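PDB 4OM9: serine protease pet from Escherichia coli, which probably cleaves the cytoskeletal protein alpha-fodrin as a secreted serine protease and enterotoxin, its protease domain carried on a long beta-helix. Local coordinates for residues K109-A117 with I397-T405. Residues are numbered along the deposited sequence; the frame is centred on the assembly and turned at random.
Sequences KYVVETRGA and IYVAGGPGT
Glu-113 and Arg-115 reach out from a loop of the protease domain, Glu-113 to Tyr-398 on strand 397-399 and Arg-115 to Gly-401 and Pro-403 in the turn that follows, and between them they illustrate how a globular domain can be fastened to a beta-helix by a few side chains on a close backbone approach. The carboxylate of Glu-113 meets the phenol of Tyr-398 at the ring edge: Tyr-398 OH donates to Glu-113 OE2 over 2.9 Å, and OE2 accepts on its anti lone pair, with the two flat groups turned 53° to each other. A bend at chi2 (66°) swings the carboxylate across to the phenol. Both oxygens have further partners, OE1 in Tyr-90 and OE2 in Thr-88, while the backbone N of Ser-87 also bonds the phenol OH, so several protease-domain groups fix this corner. Lys-380, on the neighbouring strand of the beta-helix, makes a cation-pi contact with the Tyr-398 ring.

In the turn, two bends in the Arg-115 chain bring NH1 to the carbonyl O of Gly-401, 2.8 Å away. This bond is far from straight (139° at the hydrogen), and its donor stands above the carbonyl plane. CD of Pro-403 sits over one guanidinium face, toward its rim, 3.6 Å from Arg-115 NH1, giving the arginine an apolar surface beside its polar grip. Between these two anchors the main chains come close, with Glu-113 O 3.3 Å from Gly-401 CA; Gly-401 has no CB to collide with the Glu-113 carbonyl, which lets them approach this far. Alongside, CG1 of Val-112 meets Ala-400 CB at 4.2 Å and also touches the edge of the Tyr-398 ring at CE1, a modest apolar contact.

Strand 397-399 and strand 404-408 belong to successive faces of one parallel beta-helix, so the contact joins a turn of that helix to the chymotrypsin-like protease domain, a domain pairing characteristic of serine protease autotransporter passengers.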
loop_
_atom_site.group_PDB
_atom_site.type_symbol
_atom_site.label_atom_id
_atom_site.label_comp_id
_atom_site.label_asym_id
_atom_site.label_seq_id
_atom_site.Cartn_x
_atom_site.Cartn_y
_atom_site.Cartn_z
ATOM N N LYS A 109 24.313 27.145 8.633
ATOM C CA LYS A 109 24.612 25.904 7.889
ATOM C C LYS A 109 23.640 25.638 6.741
ATOM O O LYS A 109 22.562 26.214 6.700
ATOM C CB LYS A 109 24.610 24.689 8.828
ATOM C CG LYS A 109 25.851 24.578 9.717
ATOM C CD LYS A 109 25.698 23.417 10.690
ATOM C CE LYS A 109 26.770 22.349 10.476
ATOM N NZ LYS A 109 26.448 21.115 11.263
ATOM N N TYR A 110 24.033 24.777 5.805
ATOM C CA TYR A 110 23.167 24.449 4.673
ATOM C C TYR A 110 21.969 23.642 5.154
ATOM O O TYR A 110 22.127 22.672 5.898
ATOM C CB TYR A 110 23.907 23.643 3.595
ATOM C CG TYR A 110 25.082 24.330 2.958
ATOM C CD1 TYR A 110 25.169 25.721 2.916
ATOM C CD2 TYR A 110 26.123 23.581 2.396
ATOM C CE1 TYR A 110 26.279 26.342 2.329
ATOM C CE2 TYR A 110 27.209 24.182 1.809
ATOM C CZ TYR A 110 27.302 25.567 1.777
ATOM O OH TYR A 110 28.419 26.161 1.190
ATOM N N VAL A 111 20.776 24.023 4.717
ATOM C CA VAL A 111 19.589 23.274 5.102
ATOM C C VAL A 111 19.491 21.930 4.383
ATOM O O VAL A 111 19.462 21.848 3.153
ATOM C CB VAL A 111 18.318 24.076 4.846
ATOM C CG1 VAL A 111 17.063 23.215 5.154
ATOM C CG2 VAL A 111 18.341 25.313 5.706
ATOM N N VAL A 112 19.415 20.872 5.168
ATOM C CA VAL A 112 19.413 19.536 4.613
ATOM C C VAL A 112 17.980 19.058 4.289
ATOM O O VAL A 112 17.788 18.284 3.355
ATOM C CB VAL A 112 20.136 18.573 5.592
ATOM C CG1 VAL A 112 19.722 17.147 5.402
ATOM C CG2 VAL A 112 21.632 18.697 5.418
ATOM N N GLU A 113 16.984 19.552 5.020
ATOM C CA GLU A 113 15.611 18.983 4.954
ATOM C C GLU A 113 14.776 19.351 3.732
ATOM O O GLU A 113 13.912 18.580 3.333
ATOM C CB GLU A 113 14.805 19.372 6.203
ATOM C CG GLU A 113 15.320 18.746 7.509
ATOM C CD GLU A 113 16.718 19.241 7.929
ATOM O OE1 GLU A 113 17.236 20.221 7.339
ATOM O OE2 GLU A 113 17.294 18.626 8.854
ATOM N N THR A 114 14.992 20.533 3.160
ATOM C CA THR A 114 14.178 20.973 2.030
ATOM C C THR A 114 15.037 21.660 0.997
ATOM O O THR A 114 16.086 22.215 1.331
ATOM C CB THR A 114 13.035 21.918 2.472
ATOM O OG1 THR A 114 12.489 22.585 1.325
ATOM C CG2 THR A 114 13.523 22.957 3.463
ATOM N N ARG A 115 14.621 21.614 -0.265
ATOM C CA ARG A 115 15.380 22.303 -1.302
ATOM C C ARG A 115 14.944 23.764 -1.407
ATOM O O ARG A 115 15.528 24.539 -2.175
ATOM C CB ARG A 115 15.253 21.600 -2.653
ATOM C CG ARG A 115 16.250 20.449 -2.843
ATOM C CD ARG A 115 15.859 19.250 -2.018
ATOM N NE ARG A 115 14.601 18.686 -2.506
ATOM C CZ ARG A 115 13.721 18.007 -1.766
ATOM N NH1 ARG A 115 13.925 17.797 -0.468
ATOM N NH2 ARG A 115 12.614 17.552 -2.332
ATOM N N GLY A 116 13.944 24.136 -0.613
ATOM C CA GLY A 116 13.524 25.523 -0.489
ATOM C C GLY A 116 12.401 25.910 -1.437
ATOM O O GLY A 116 12.079 25.168 -2.359
ATOM N N ALA A 117 11.798 27.073 -1.226
ATOM C CA ALA A 117 10.687 27.476 -2.086
ATOM C C ALA A 117 11.217 28.093 -3.379
ATOM O O ALA A 117 12.330 28.624 -3.401
ATOM C CB ALA A 117 9.760 28.442 -1.355
ATOM N N ILE A 397 24.019 8.167 10.342
ATOM C CA ILE A 397 23.552 8.869 9.158
ATOM C C ILE A 397 22.075 9.291 9.262
ATOM O O ILE A 397 21.214 8.491 9.667
ATOM C CB ILE A 397 23.749 8.007 7.913
ATOM C CG1 ILE A 397 25.230 7.700 7.730
ATOM C CG2 ILE A 397 23.171 8.700 6.674
ATOM C CD1 ILE A 397 25.525 6.635 6.715
ATOM N N TYR A 398 21.793 10.545 8.894
ATOM C CA TYR A 398 20.436 11.096 8.883
ATOM C C TYR A 398 20.076 11.461 7.457
ATOM O O TYR A 398 20.769 12.243 6.811
ATOM C CB TYR A 398 20.353 12.287 9.824
ATOM C CG TYR A 398 19.179 13.266 9.748
ATOM C CD1 TYR A 398 19.241 14.381 8.919
ATOM C CD2 TYR A 398 18.076 13.147 10.612
ATOM C CE1 TYR A 398 18.222 15.321 8.903
ATOM C CE2 TYR A 398 17.030 14.075 10.592
ATOM C CZ TYR A 398 17.119 15.167 9.732
ATOM O OH TYR A 398 16.145 16.128 9.689
ATOM N N VAL A 399 19.022 10.823 6.954
ATOM C CA VAL A 399 18.576 11.003 5.583
ATOM C C VAL A 399 17.254 11.753 5.597
ATOM O O VAL A 399 16.274 11.284 6.192
ATOM C CB VAL A 399 18.424 9.663 4.879
ATOM C CG1 VAL A 399 18.169 9.844 3.386
ATOM C CG2 VAL A 399 19.675 8.818 5.129
ATOM N N ALA A 400 17.229 12.921 4.967
ATOM C CA ALA A 400 16.032 13.758 4.993
ATOM C C ALA A 400 15.608 14.284 3.620
ATOM O O ALA A 400 16.435 14.484 2.723
ATOM C CB ALA A 400 16.244 14.934 5.946
ATOM N N GLY A 401 14.298 14.471 3.455
ATOM C CA GLY A 401 13.796 15.394 2.452
ATOM C C GLY A 401 13.359 14.786 1.146
ATOM O O GLY A 401 12.695 15.447 0.339
ATOM N N GLY A 402 13.763 13.546 0.906
ATOM C CA GLY A 402 13.261 12.818 -0.254
ATOM C C GLY A 402 14.255 12.308 -1.284
ATOM O O GLY A 402 14.276 11.121 -1.590
ATOM N N PRO A 403 15.069 13.206 -1.862
ATOM C CA PRO A 403 15.767 12.780 -3.072
ATOM C C PRO A 403 17.217 12.348 -2.861
ATOM O O PRO A 403 17.902 12.151 -3.854
ATOM C CB PRO A 403 15.712 14.033 -3.939
ATOM C CG PRO A 403 15.828 15.147 -2.929
ATOM C CD PRO A 403 15.256 14.643 -1.612
ATOM N N GLY A 404 17.688 12.203 -1.626
ATOM C CA GLY A 404 19.054 11.742 -1.433
ATOM C C GLY A 404 19.184 10.220 -1.527
ATOM O O GLY A 404 18.226 9.481 -1.290
ATOM N N THR A 405 20.375 9.768 -1.901
ATOM C CA THR A 405 20.734 8.354 -1.907
ATOM C C THR A 405 21.985 8.124 -1.055
ATOM O O THR A 405 22.958 8.892 -1.121
ATOM C CB THR A 405 20.987 7.850 -3.334
ATOM O OG1 THR A 405 19.756 7.885 -4.057
ATOM C CG2 THR A 405 21.513 6.410 -3.333
#